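Side-chain contacts in phosphatidylethanolamine-binding protein (Plasmodium vivax, PDB 2GZQ), which probably binds phosphatidylethanolamine or related phospholipid head groups: residues 13-18 against 22-27; 80-85 against 179-184; 106-111 against 147-152. All blocks are in the same frame, centred on the assembly; numbering follows the deposited sequence. Where two conformers were deposited one is given.

Contact 1: residues 13-18 against 22-27; sequences PTIEEL and KIIPHV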
ATOM      1  N   PRO A  13      -1.588 -12.630   5.259  0.50  6.65           N
ATOM      2  CA  PRO A  13      -2.043 -13.426   4.127  0.50  8.10           C
ATOM      3  C   PRO A  13      -1.069 -14.559   3.806  0.50  8.90           C
ATOM      4  O   PRO A  13       0.141 -14.388   3.948  0.50 12.66           O
ATOM      5  CB  PRO A  13      -2.101 -12.395   2.999  0.50  7.87           C
ATOM      6  CG  PRO A  13      -2.466 -11.102   3.721  0.50  4.24           C
ATOM      7  CD  PRO A  13      -1.650 -11.183   4.984  0.50  5.82           C
ATOM      8  N   THR A  14      -1.594 -15.711   3.384  1.00  9.55           N
ATOM      9  CA  THR A  14      -0.751 -16.775   2.897  1.00  9.19           C
ATOM     10  C   THR A  14      -0.539 -16.655   1.392  1.00  9.33           C
ATOM     11  O   THR A  14      -1.321 -16.008   0.677  1.00  9.19           O
ATOM     12  CB  THR A  14      -1.386 -18.121   3.183  1.00 10.51           C
ATOM     13  OG1 THR A  14      -2.564 -18.251   2.385  1.00 10.76           O
ATOM     14  CG2 THR A  14      -1.724 -18.284   4.676  1.00 12.46           C
ATOM     15  N   ILE A  15       0.516 -17.293   0.910  1.00  8.25           N
ATOM     16  CA  ILE A  15       0.779 -17.340  -0.527  1.00  8.38           C
ATOM     17  C   ILE A  15      -0.395 -17.917  -1.293  1.00  9.65           C
ATOM     18  O   ILE A  15      -0.791 -17.404  -2.341  1.00  9.29           O
ATOM     19  CB  ILE A  15       2.081 -18.130  -0.795  1.00  9.74           C
ATOM     20  CG1 ILE A  15       3.291 -17.435  -0.155  1.00 12.68           C
ATOM     21  CG2 ILE A  15       2.321 -18.318  -2.252  1.00 10.47           C
ATOM     22  CD1 ILE A  15       3.532 -16.024  -0.670  1.00 10.10           C
ATOM     23  N   GLU A  16      -0.958 -18.993  -0.776  1.00  9.04           N
ATOM     24  CA  GLU A  16      -2.084 -19.600  -1.454  0.50 10.24           C
ATOM     25  C   GLU A  16      -3.289 -18.654  -1.557  1.00  8.18           C
ATOM     26  O   GLU A  16      -3.936 -18.608  -2.603  1.00  8.17           O
ATOM     27  CB  GLU A  16      -2.452 -20.933  -0.812  0.50 14.07           C
ATOM     28  CG  GLU A  16      -3.254 -20.800   0.446  0.50 12.73           C
ATOM     29  CD  GLU A  16      -4.732 -20.948   0.192  0.50 12.17           C
ATOM     30  OE1 GLU A  16      -5.102 -21.407  -0.910  0.50 26.18           O
ATOM     31  OE2 GLU A  16      -5.522 -20.609   1.097  0.50 23.35           O
ATOM     32  N   GLU A  17      -3.567 -17.886  -0.509  1.00  3.07           N
ATOM     33  CA  GLU A  17      -4.615 -16.874  -0.534  1.00  4.82           C
ATOM     34  C   GLU A  17      -4.354 -15.836  -1.628  1.00  3.86           C
ATOM     35  O   GLU A  17      -5.253 -15.425  -2.380  1.00  4.78           O
ATOM     36  CB  GLU A  17      -4.554 -16.150   0.823  1.00 10.44           C
ATOM     37  CG  GLU A  17      -5.823 -15.738   1.454  1.00 24.73           C
ATOM     38  CD  GLU A  17      -5.582 -15.088   2.812  1.00 11.66           C
ATOM     39  OE1 GLU A  17      -6.380 -14.192   3.162  1.00 17.84           O
ATOM     40  OE2 GLU A  17      -4.622 -15.473   3.553  1.00 10.27           O
ATOM     41  N   LEU A  18      -3.126 -15.363  -1.676  1.00  2.00           N
ATOM     42  CA  LEU A  18      -2.774 -14.366  -2.665  1.00  3.91           C
ATOM     43  C   LEU A  18      -2.831 -14.893  -4.091  1.00  3.47           C
ATOM     44  O   LEU A  18      -3.227 -14.165  -5.014  1.00  3.71           O
ATOM     45  CB  LEU A  18      -1.408 -13.762  -2.358  1.00  3.79           C
ATOM     46  CG  LEU A  18      -1.299 -13.013  -1.022  1.00  4.40           C
ATOM     47  CD1 LEU A  18       0.046 -12.297  -0.875  1.00  8.54           C
ATOM     48  CD2 LEU A  18      -2.441 -12.077  -0.773  1.00  6.52           C
ATOM     49  N   LYS A  22      -5.280 -13.746  -7.268  1.00  3.44           N
ATOM     50  CA  LYS A  22      -4.374 -13.249  -8.305  1.00  4.86           C
ATOM     51  C   LYS A  22      -3.587 -12.003  -7.901  1.00  4.06           C
ATOM     52  O   LYS A  22      -3.005 -11.330  -8.750  1.00  4.99           O
ATOM     53  CB  LYS A  22      -5.095 -13.065  -9.624  1.00  5.52           C
ATOM     54  CG  LYS A  22      -5.598 -14.415 -10.135  1.00  7.56           C
ATOM     55  CD  LYS A  22      -6.012 -14.436 -11.585  1.00 10.10           C
ATOM     56  CE  LYS A  22      -6.484 -15.827 -11.938  1.00 13.94           C
ATOM     57  NZ  LYS A  22      -7.379 -16.396 -10.886  1.00 44.35           N
ATOM     58  N   ILE A  23      -3.512 -11.750  -6.612  1.00  3.67           N
ATOM     59  CA  ILE A  23      -2.573 -10.785  -6.131  0.50  8.16           C
ATOM     60  C   ILE A  23      -1.129 -11.197  -6.449  1.00  4.21           C
ATOM     61  O   ILE A  23      -0.305 -10.353  -6.778  1.00  3.30           O
ATOM     62  CB  ILE A  23      -2.899 -10.497  -4.684  0.50  2.78           C
ATOM     63  CG1 ILE A  23      -4.262  -9.804  -4.654  0.50  3.91           C
ATOM     64  CG2 ILE A  23      -1.835  -9.687  -4.025  0.50  2.82           C
ATOM     65  CD1 ILE A  23      -4.905  -9.805  -3.322  0.50  4.18           C
ATOM     66  N   ILE A  24      -0.857 -12.488  -6.430  1.00  3.27           N
ATOM     67  CA  ILE A  24       0.243 -13.039  -7.203  1.00  3.72           C
ATOM     68  C   ILE A  24      -0.433 -13.638  -8.438  1.00  4.77           C
ATOM     69  O   ILE A  24      -1.297 -14.521  -8.286  1.00  4.26           O
ATOM     70  CB  ILE A  24       0.943 -14.197  -6.411  1.00  4.76           C
ATOM     71  CG1 ILE A  24       1.550 -13.642  -5.129  1.00  4.59           C
ATOM     72  CG2 ILE A  24       1.945 -14.921  -7.269  1.00  5.10           C
ATOM     73  CD1 ILE A  24       1.958 -14.724  -4.132  1.00  7.12           C
ATOM     74  N   PRO A  25      -0.072 -13.211  -9.659  1.00  4.34           N
ATOM     75  CA  PRO A  25       1.062 -12.343 -10.016  1.00  3.78           C
ATOM     76  C   PRO A  25       0.769 -10.868 -10.303  1.00  3.80           C
ATOM     77  O   PRO A  25       1.666 -10.178 -10.743  1.00  5.84           O
ATOM     78  CB  PRO A  25       1.524 -12.981 -11.315  1.00  4.32           C
ATOM     79  CG  PRO A  25       0.251 -13.398 -11.975  1.00  5.29           C
ATOM     80  CD  PRO A  25      -0.681 -13.813 -10.870  1.00  3.66           C
ATOM     81  N   HIS A  26      -0.451 -10.380 -10.088  1.00  3.21           N
ATOM     82  CA  HIS A  26      -0.834  -9.034 -10.558  1.00  3.54           C
ATOM     83  C   HIS A  26      -0.167  -7.928  -9.768  1.00  3.27           C
ATOM     84  O   HIS A  26       0.126  -6.862 -10.332  1.00  5.26           O
ATOM     85  CB  HIS A  26      -2.328  -8.817 -10.508  1.00  3.03           C
ATOM     86  CG  HIS A  26      -3.071  -9.654 -11.472  1.00  4.54           C
ATOM     87  ND1 HIS A  26      -4.444  -9.737 -11.458  1.00  4.50           N
ATOM     88  CD2 HIS A  26      -2.649 -10.447 -12.483  1.00  5.44           C
ATOM     89  CE1 HIS A  26      -4.845 -10.550 -12.413  1.00  3.82           C
ATOM     90  NE2 HIS A  26      -3.768 -10.987 -13.054  1.00  4.87           N
ATOM     91  N   VAL A  27       0.031  -8.152  -8.468  1.00  2.78           N
ATOM     92  CA  VAL A  27       0.705  -7.188  -7.612  1.00  3.32           C
ATOM     93  C   VAL A  27       2.128  -7.627  -7.289  1.00  2.93           C
ATOM     94  O   VAL A  27       3.060  -6.832  -7.405  1.00  3.54           O
ATOM     95  CB  VAL A  27      -0.106  -6.976  -6.294  1.00  2.62           C
ATOM     96  CG1 VAL A  27       0.642  -6.099  -5.324  1.00  3.64           C
ATOM     97  CG2 VAL A  27      -1.450  -6.422  -6.587  1.00  3.24           C
TER
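The delta-methyl of Ile-24 is the apolar centre of this contact: its CD1 lies 3.9 Å from CB of Leu-18 and 4.0 Å from CD1 of Ile-15, both on the preceding helix. With CG1 of Ile-24 anti to the carbonyl carbon (chi1 -63°), the longer branch carries that methyl back to the helix. While CB of Leu-18 meets Ile-24, its CD2 branch reaches Ile-23, 4.1 Å from CG2 of that residue. Alongside this apolar packing, Ile-24 N donates to Leu-18 O (3.2 Å), a nearly straight bond, although the donor stands 67° out of the carbonyl plane. Between the two helices lies a Schellman motif, with Lys-22 at positive phi closing the first helix and serving as N-cap position of helix 23-26. Helix 15-20 begins with a capping box, in which Glu-17 N donates to Thr-14 OG1 and Thr-14 N donates to Glu-17 OE2 (3.0 Å). Leu-18 and Ile-23 are buried, both resting on Trp-194 of strand 188-198. The outer side is looser. Ile-15 is partly exposed, and the exposed Lys-22 points away from the first helix at its CB, which lies 3.7 Å above one face of the His-26 ring.

Contact 2: residues 80-85 against 179-184; sequences ILFMID and YNVIQM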
ATOM      1  N   ILE A  80       8.222   1.174   5.276  1.00  2.01           N
ATOM      2  CA  ILE A  80       7.646   2.016   4.230  1.00  2.00           C
ATOM      3  C   ILE A  80       6.367   1.338   3.756  1.00  2.00           C
ATOM      4  O   ILE A  80       6.341   0.124   3.521  1.00  2.85           O
ATOM      5  CB  ILE A  80       8.667   2.281   3.077  1.00  2.04           C
ATOM      6  CG1 ILE A  80       8.053   3.188   2.023  1.00  2.24           C
ATOM      7  CG2 ILE A  80       9.225   0.987   2.520  1.00  3.28           C
ATOM      8  CD1 ILE A  80       9.072   3.721   1.010  1.00  2.69           C
ATOM      9  N   LEU A  81       5.299   2.121   3.654  1.00  2.00           N
ATOM     10  CA  LEU A  81       3.963   1.611   3.366  1.00  2.00           C
ATOM     11  C   LEU A  81       3.442   2.298   2.118  1.00  2.00           C
ATOM     12  O   LEU A  81       3.461   3.527   2.023  1.00  2.00           O
ATOM     13  CB  LEU A  81       3.062   1.928   4.558  1.00  2.00           C
ATOM     14  CG  LEU A  81       1.605   1.505   4.438  1.00  2.54           C
ATOM     15  CD1 LEU A  81       1.398   0.040   4.180  1.00  3.03           C
ATOM     16  CD2 LEU A  81       0.845   1.896   5.688  1.00  3.04           C
ATOM     17  N   PHE A  82       2.957   1.494   1.180  1.00  4.23           N
ATOM     18  CA  PHE A  82       2.339   1.992  -0.026  1.00  5.83           C
ATOM     19  C   PHE A  82       0.892   1.496  -0.046  1.00  7.26           C
ATOM     20  O   PHE A  82       0.654   0.304   0.230  1.00  9.99           O
ATOM     21  CB  PHE A  82       3.029   1.430  -1.287  1.00  7.34           C
ATOM     22  CG  PHE A  82       4.475   1.816  -1.465  1.00  6.11           C
ATOM     23  CD1 PHE A  82       4.947   3.075  -1.179  1.00  8.12           C
ATOM     24  CD2 PHE A  82       5.394   0.899  -1.959  1.00 10.41           C
ATOM     25  CE1 PHE A  82       6.277   3.389  -1.387  1.00  4.54           C
ATOM     26  CE2 PHE A  82       6.683   1.233  -2.175  1.00 11.05           C
ATOM     27  CZ  PHE A  82       7.144   2.453  -1.876  1.00  7.02           C
HETATM   28  N   MSE A  83      -0.052   2.347  -0.422  1.00  6.43           N
HETATM   29  CA  MSE A  83      -1.358   1.899  -0.772  0.50  9.57           C
HETATM   30  C   MSE A  83      -1.586   2.130  -2.260  1.00  5.34           C
HETATM   31  O   MSE A  83      -1.320   3.229  -2.772  1.00  5.18           O
HETATM   32  CB  MSE A  83      -2.317   2.703   0.046  0.50  8.04           C
HETATM   33  CG  MSE A  83      -3.719   2.396  -0.208  0.50  5.12           C
HETATM   34 SE   MSE A  83      -4.652   3.856   0.521  0.30  6.35          SE
HETATM   35  CE  MSE A  83      -6.438   3.394  -0.068  0.50  7.72           C
ATOM     36  N   ILE A  84      -2.042   1.083  -2.946  1.00  3.95           N
ATOM     37  CA  ILE A  84      -2.175   1.080  -4.393  1.00  3.91           C
ATOM     38  C   ILE A  84      -3.517   0.530  -4.841  1.00  5.16           C
ATOM     39  O   ILE A  84      -4.163  -0.244  -4.141  1.00  5.79           O
ATOM     40  CB  ILE A  84      -1.060   0.305  -5.106  1.00  5.56           C
ATOM     41  CG1 ILE A  84      -1.059  -1.142  -4.659  1.00  4.81           C
ATOM     42  CG2 ILE A  84       0.281   0.952  -4.873  1.00  5.72           C
ATOM     43  CD1 ILE A  84      -0.363  -2.061  -5.603  1.00  6.93           C
ATOM     44  N   ASP A  85      -3.893   0.889  -6.059  1.00  4.92           N
ATOM     45  CA  ASP A  85      -4.945   0.210  -6.807  1.00  5.27           C
ATOM     46  C   ASP A  85      -4.333  -0.428  -8.050  1.00  4.81           C
ATOM     47  O   ASP A  85      -3.985   0.289  -8.990  1.00  5.18           O
ATOM     48  CB  ASP A  85      -6.037   1.204  -7.187  1.00  5.22           C
ATOM     49  CG  ASP A  85      -7.224   0.541  -7.868  1.00  5.11           C
ATOM     50  OD1 ASP A  85      -8.161   1.272  -8.274  1.00  6.70           O
ATOM     51  OD2 ASP A  85      -7.208  -0.703  -7.973  1.00  7.04           O
ATOM     52  N   TYR A 179       5.902  -3.048  -6.657  1.00  2.00           N
ATOM     53  CA  TYR A 179       6.899  -4.095  -6.549  1.00  2.00           C
ATOM     54  C   TYR A 179       8.202  -3.635  -7.225  1.00  2.10           C
ATOM     55  O   TYR A 179       9.301  -3.850  -6.713  1.00  2.54           O
ATOM     56  CB  TYR A 179       6.367  -5.379  -7.199  1.00  2.61           C
ATOM     57  CG  TYR A 179       7.372  -6.509  -7.102  1.00  2.00           C
ATOM     58  CD1 TYR A 179       8.259  -6.779  -8.135  1.00  3.86           C
ATOM     59  CD2 TYR A 179       7.483  -7.267  -5.939  1.00  3.99           C
ATOM     60  CE1 TYR A 179       9.200  -7.771  -8.024  1.00  5.52           C
ATOM     61  CE2 TYR A 179       8.416  -8.276  -5.834  1.00  5.22           C
ATOM     62  CZ  TYR A 179       9.274  -8.509  -6.874  1.00  4.23           C
ATOM     63  OH  TYR A 179      10.206  -9.516  -6.819  1.00  9.06           O
ATOM     64  N   ASN A 180       8.075  -3.007  -8.396  1.00  2.00           N
ATOM     65  CA  ASN A 180       9.277  -2.539  -9.086  1.00  2.14           C
ATOM     66  C   ASN A 180      10.070  -1.542  -8.223  1.00  2.00           C
ATOM     67  O   ASN A 180      11.291  -1.637  -8.103  1.00  2.00           O
ATOM     68  CB  ASN A 180       8.928  -1.954 -10.446  1.00  2.00           C
ATOM     69  CG  ASN A 180      10.151  -1.667 -11.279  1.00  2.57           C
ATOM     70  OD1 ASN A 180      11.070  -2.479 -11.341  1.00  2.77           O
ATOM     71  ND2 ASN A 180      10.168  -0.529 -11.969  1.00  2.77           N
ATOM     72  N   VAL A 181       9.367  -0.585  -7.642  1.00  2.22           N
ATOM     73  CA  VAL A 181      10.009   0.375  -6.757  1.00  2.42           C
ATOM     74  C   VAL A 181      10.698  -0.275  -5.568  1.00  2.00           C
ATOM     75  O   VAL A 181      11.831   0.045  -5.248  1.00  2.00           O
ATOM     76  CB  VAL A 181       9.021   1.443  -6.298  1.00  3.08           C
ATOM     77  CG1 VAL A 181       9.628   2.325  -5.224  1.00  4.55           C
ATOM     78  CG2 VAL A 181       8.583   2.294  -7.494  1.00  5.84           C
ATOM     79  N   ILE A 182      10.038  -1.252  -4.970  1.00  2.00           N
ATOM     80  CA  ILE A 182      10.593  -1.952  -3.846  1.00  2.00           C
ATOM     81  C   ILE A 182      11.874  -2.677  -4.228  1.00  2.61           C
ATOM     82  O   ILE A 182      12.914  -2.555  -3.576  1.00  2.55           O
ATOM     83  CB  ILE A 182       9.523  -2.894  -3.276  1.00  2.58           C
ATOM     84  CG1 ILE A 182       8.421  -2.072  -2.608  1.00  2.33           C
ATOM     85  CG2 ILE A 182      10.131  -3.964  -2.323  1.00  4.36           C
ATOM     86  CD1 ILE A 182       7.135  -2.841  -2.380  1.00  3.13           C
ATOM     87  N   GLN A 183      11.833  -3.419  -5.322  1.00  2.75           N
ATOM     88  CA  GLN A 183      12.969  -4.259  -5.647  1.00  2.42           C
ATOM     89  C   GLN A 183      14.120  -3.394  -6.153  1.00  3.09           C
ATOM     90  O   GLN A 183      15.285  -3.669  -5.837  1.00  3.16           O
ATOM     91  CB  GLN A 183      12.612  -5.432  -6.574  1.00  4.56           C
ATOM     92  CG  GLN A 183      12.182  -5.039  -7.913  1.00  8.18           C
ATOM     93  CD  GLN A 183      13.326  -4.843  -8.832  1.00  5.11           C
ATOM     94  OE1 GLN A 183      14.377  -5.445  -8.666  1.00  8.17           O
ATOM     95  NE2 GLN A 183      13.140  -3.977  -9.807  1.00  7.12           N
HETATM   96  N   MSE A 184      13.846  -2.323  -6.898  1.00  2.02           N
HETATM   97  CA  MSE A 184      14.928  -1.505  -7.420  0.50  4.74           C
HETATM   98  C   MSE A 184      15.628  -0.696  -6.324  1.00  3.68           C
HETATM   99  O   MSE A 184      16.748  -0.219  -6.522  1.00  4.59           O
HETATM  100  CB  MSE A 184      14.433  -0.621  -8.578  0.50  2.59           C
HETATM  101  CG  MSE A 184      13.616   0.612  -8.200  0.50  2.00           C
HETATM  102 SE   MSE A 184      12.467   1.196  -9.761  0.40  7.25          SE
HETATM  103  CE  MSE A 184      12.494   3.060  -9.341  0.50  2.00           C
TER
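Backbone bonds of 2.9 Å from Gln-183 N to Tyr-179 O and from Met-184 N to Asn-180 O hold the helical turn that presents Val-181 and Ile-182 to the ring of Phe-82 on strand 77-85. The closest approach belongs to Ile-182, whose CG1 reaches the ring edge near its plane, 3.8 Å from Phe-82 CE2. Farther along the same branch, Ile-182 CD1 stays 4.1 Å from Phe-82 CD2; the isoleucine and the phenylalanine run antiparallel alongside one another. Val-181 meets the end of the ring obliquely, its CG1 lying 4.2 Å from Phe-82 CZ. That methyl is anti to the backbone N (chi1 172°), which turns it to the strand. Phe-172 of helix 171-174 adds an edge-to-face contact with Phe-82 and also touches Val-181, so the two helices pack together on this side of the mixed sheet. Within the helix, Gln-183 NE2 bonds to Asn-180 OD1 (3.0 Å); the acceptor lies near the plane of the Gln-183 amide, though the bond is bent (141°). No hydrogen bond crosses from strand to helix: aliphatic carbons against an aromatic ring join them, which implies that burial and fit, more than directed bonds, hold these two segments together.

Contact 3: residues 106-111 against 147-152; sequences GIKSKE and VKEENK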
ATOM      1  N   GLY A 106       9.510   5.563   6.999  1.00  3.85           N
ATOM      2  CA  GLY A 106      10.144   5.959   8.252  1.00  4.07           C
ATOM      3  C   GLY A 106       9.502   5.437   9.516  1.00  2.93           C
ATOM      4  O   GLY A 106       9.944   5.787  10.621  1.00  4.27           O
ATOM      5  N   ILE A 107       8.471   4.617   9.367  1.00  3.29           N
ATOM      6  CA  ILE A 107       7.680   4.115  10.509  1.00  3.66           C
ATOM      7  C   ILE A 107       8.550   3.233  11.404  1.00  2.57           C
ATOM      8  O   ILE A 107       9.223   2.327  10.948  1.00  2.62           O
ATOM      9  CB  ILE A 107       6.451   3.279  10.033  1.00  5.74           C
ATOM     10  CG1 ILE A 107       5.542   4.090   9.082  1.00  6.41           C
ATOM     11  CG2 ILE A 107       5.684   2.733  11.200  1.00 12.14           C
ATOM     12  CD1 ILE A 107       4.748   3.265   8.088  1.00  9.08           C
ATOM     13  N   LYS A 108       8.560   3.534  12.686  1.00  3.34           N
ATOM     14  CA  LYS A 108       9.337   2.817  13.697  1.00  4.93           C
ATOM     15  C   LYS A 108       8.445   2.118  14.738  1.00  4.74           C
ATOM     16  O   LYS A 108       8.912   1.224  15.442  1.00  8.70           O
ATOM     17  CB  LYS A 108      10.276   3.774  14.452  1.00  6.88           C
ATOM     18  CG  LYS A 108      11.359   4.387  13.617  1.00  9.89           C
ATOM     19  CD  LYS A 108      12.300   3.337  13.046  1.00 11.82           C
ATOM     20  CE  LYS A 108      13.131   2.664  14.122  1.00 11.55           C
ATOM     21  NZ  LYS A 108      14.058   1.575  13.663  1.00 13.80           N
ATOM     22  N   SER A 109       7.189   2.553  14.834  0.50 12.66           N
ATOM     23  CA  SER A 109       6.280   2.206  15.941  0.50 10.89           C
ATOM     24  C   SER A 109       5.312   1.103  15.518  0.50  5.09           C
ATOM     25  O   SER A 109       4.942   1.039  14.348  0.50  4.29           O
ATOM     26  CB  SER A 109       5.424   3.424  16.302  0.50  5.18           C
ATOM     27  OG  SER A 109       4.417   3.083  17.252  0.50  9.33           O
ATOM     28  N   LYS A 110       4.827   0.290  16.456  1.00  3.32           N
ATOM     29  CA  LYS A 110       3.802  -0.691  16.124  1.00  3.18           C
ATOM     30  C   LYS A 110       2.463  -0.066  15.797  1.00  3.74           C
ATOM     31  O   LYS A 110       1.553  -0.765  15.414  1.00  5.22           O
ATOM     32  CB  LYS A 110       3.583  -1.670  17.265  1.00  2.99           C
ATOM     33  CG  LYS A 110       4.639  -2.720  17.368  1.00  6.97           C
ATOM     34  CD  LYS A 110       4.496  -3.458  18.655  1.00 12.61           C
ATOM     35  CE  LYS A 110       3.413  -4.495  18.574  1.00 17.39           C
ATOM     36  NZ  LYS A 110       3.519  -5.444  19.717  1.00 25.75           N
ATOM     37  N   GLU A 111       2.318   1.239  15.991  1.00  7.19           N
ATOM     38  CA  GLU A 111       1.031   1.920  15.781  1.00  7.95           C
ATOM     39  C   GLU A 111       1.262   3.165  14.938  1.00 10.25           C
ATOM     40  O   GLU A 111       2.205   3.937  15.198  1.00 13.11           O
ATOM     41  CB  GLU A 111       0.405   2.327  17.114  1.00 15.99           C
ATOM     42  CG  GLU A 111      -0.668   1.398  17.598  1.00 32.24           C
ATOM     43  CD  GLU A 111      -1.591   2.076  18.578  1.00 36.74           C
ATOM     44  OE1 GLU A 111      -1.172   2.272  19.741  1.00 46.83           O
ATOM     45  OE2 GLU A 111      -2.726   2.425  18.183  1.00 36.03           O
ATOM     46  N   VAL A 147      12.958  -0.593   4.845  1.00  3.63           N
ATOM     47  CA  VAL A 147      13.964   0.267   4.269  1.00  4.21           C
ATOM     48  C   VAL A 147      14.960   0.644   5.358  1.00  4.42           C
ATOM     49  O   VAL A 147      14.595   0.825   6.516  1.00  5.50           O
ATOM     50  CB  VAL A 147      13.303   1.524   3.603  1.00  5.20           C
ATOM     51  CG1 VAL A 147      12.531   2.353   4.597  1.00  6.85           C
ATOM     52  CG2 VAL A 147      14.318   2.392   2.905  1.00  7.76           C
ATOM     53  N   LYS A 148      16.227   0.748   4.998  1.00  4.73           N
ATOM     54  CA  LYS A 148      17.224   1.263   5.936  1.00  4.98           C
ATOM     55  C   LYS A 148      16.828   2.649   6.393  1.00  5.66           C
ATOM     56  O   LYS A 148      16.403   3.466   5.604  1.00  6.75           O
ATOM     57  CB  LYS A 148      18.603   1.340   5.293  1.00  5.44           C
ATOM     58  CG  LYS A 148      19.231   0.022   5.049  1.00  5.90           C
ATOM     59  CD  LYS A 148      20.674   0.204   4.573  1.00  9.82           C
ATOM     60  CE  LYS A 148      21.373  -1.112   4.369  1.00 13.79           C
ATOM     61  NZ  LYS A 148      22.708  -0.898   3.755  1.00 19.22           N
ATOM     62  N   GLU A 149      17.018   2.932   7.676  1.00  4.95           N
ATOM     63  CA  GLU A 149      16.719   4.258   8.213  1.00  6.15           C
ATOM     64  C   GLU A 149      17.401   5.338   7.370  1.00  5.16           C
ATOM     65  O   GLU A 149      16.806   6.369   7.046  1.00  6.20           O
ATOM     66  CB  GLU A 149      17.143   4.377   9.674  1.00  9.48           C
ATOM     67  CG  GLU A 149      17.102   5.802  10.208  1.00 14.58           C
ATOM     68  CD  GLU A 149      15.706   6.238  10.611  1.00 17.46           C
ATOM     69  OE1 GLU A 149      14.857   5.353  10.849  1.00 25.99           O
ATOM     70  OE2 GLU A 149      15.466   7.467  10.701  1.00 20.35           O
ATOM     71  N   GLU A 150      18.657   5.111   7.013  1.00  6.13           N
ATOM     72  CA  GLU A 150      19.418   6.147   6.296  1.00  5.36           C
ATOM     73  C   GLU A 150      18.856   6.418   4.896  1.00  4.58           C
ATOM     74  O   GLU A 150      19.193   7.449   4.301  1.00  4.33           O
ATOM     75  CB  GLU A 150      20.891   5.766   6.187  1.00  6.04           C
ATOM     76  CG  GLU A 150      21.147   4.543   5.320  1.00 13.59           C
ATOM     77  CD  GLU A 150      22.527   3.939   5.534  1.00 17.59           C
ATOM     78  OE1 GLU A 150      22.818   3.481   6.660  1.00 28.27           O
ATOM     79  OE2 GLU A 150      23.317   3.915   4.567  1.00 25.20           O
ATOM     80  N   ASN A 151      18.037   5.502   4.379  1.00  4.29           N
ATOM     81  CA  ASN A 151      17.476   5.621   3.020  1.00  4.89           C
ATOM     82  C   ASN A 151      15.996   5.964   3.010  1.00  4.94           C
ATOM     83  O   ASN A 151      15.375   5.989   1.964  1.00  4.95           O
ATOM     84  CB  ASN A 151      17.681   4.313   2.232  1.00  7.31           C
ATOM     85  CG  ASN A 151      19.129   4.009   1.981  1.00  7.96           C
ATOM     86  OD1 ASN A 151      19.958   4.906   1.939  1.00  8.46           O
ATOM     87  ND2 ASN A 151      19.436   2.734   1.765  1.00  9.13           N
ATOM     88  N   LYS A 152      15.429   6.226   4.176  1.00  4.55           N
ATOM     89  CA  LYS A 152      13.986   6.388   4.253  1.00  5.75           C
ATOM     90  C   LYS A 152      13.460   7.563   3.434  1.00  4.62           C
ATOM     91  O   LYS A 152      12.299   7.551   3.019  1.00  6.26           O
ATOM     92  CB  LYS A 152      13.500   6.502   5.694  1.00  6.09           C
ATOM     93  CG  LYS A 152      13.873   7.811   6.392  1.00  7.08           C
ATOM     94  CD  LYS A 152      13.309   7.875   7.821  1.00  8.13           C
ATOM     95  CE  LYS A 152      13.505   9.229   8.453  1.00  8.02           C
ATOM     96  NZ  LYS A 152      13.054   9.216   9.840  1.00  8.13           N
TER
HETATM   97  O   HOH W   1      12.524   6.759  11.081  1.00 18.84           O
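A G1 beta bulge at the end of strand 99-107, where Gly-106 and Ile-107 both face Tyr-79, supplies one side of this contact; the turn that follows strand 138-148 supplies the other. Without a side chain, Gly-106 lets the lysine of the turn lie against its backbone, Lys-152 CD standing 3.7 Å from Gly-106 CA. Lys-152 starts with CG tucked between N and C of its own backbone (chi1 71°), then runs extended past the bulge to its ammonium group. There NZ forms a salt bridge with Glu-149 OE2 at 3.1 Å, meeting the syn side of the carboxylate 30° out of its plane. It also donates to Asn-119 O in a loop and, at 2.8 Å, to a water that links the two segments. This water in turn donates to Gly-106 O (2.8 Å) and to Glu-149 OE1 (2.7 Å), so the bulge carbonyl, the carboxylate and the ammonium group share one hydrogen-bonded centre. A bend at chi2 (81°) folds the Glu-149 chain back to this point.

Lys-108 crosses Glu-149 at about a right angle, and the contact is made by its aliphatic part: CD is 3.9 Å from Glu-149 OE1. Its NZ donates to Tyr-77 O on strand 77-85 and remains 4.8 Å from Glu-149 OE1, too far for a salt bridge, though the opposite charges probably still attract. The chemistry implies a polar seam joining the ends of two strands that flank strand 77-85, with a single water carrying the hydrogen bonds across and the neighbouring ammonium group probably stabilising the carboxylate's negative charge.

How the contacts relate
Along the chain, contact 1 closes before either of the others opens, whereas contact 3 lies wholly within the span between the two segments of contact 2. Contact 2 is the middle one in space, its centre about 15 Å from each of the others; the centres of contacts 1 and 3 are about 25 Å apart. Val-27 packs on Ile-84 and Tyr-179, joining contacts 1 and 2. Contacts 2 and 3 meet through Leu-81 on Ile-107 and Ile-80 on Val-147, within the mixed sheet where strand 77-85 runs between strands 99-107 and 138-148. One central strand thus relates an N-terminal helical pair, a late helix and a strand-end turn, tying distant parts of the chain to one scaffold.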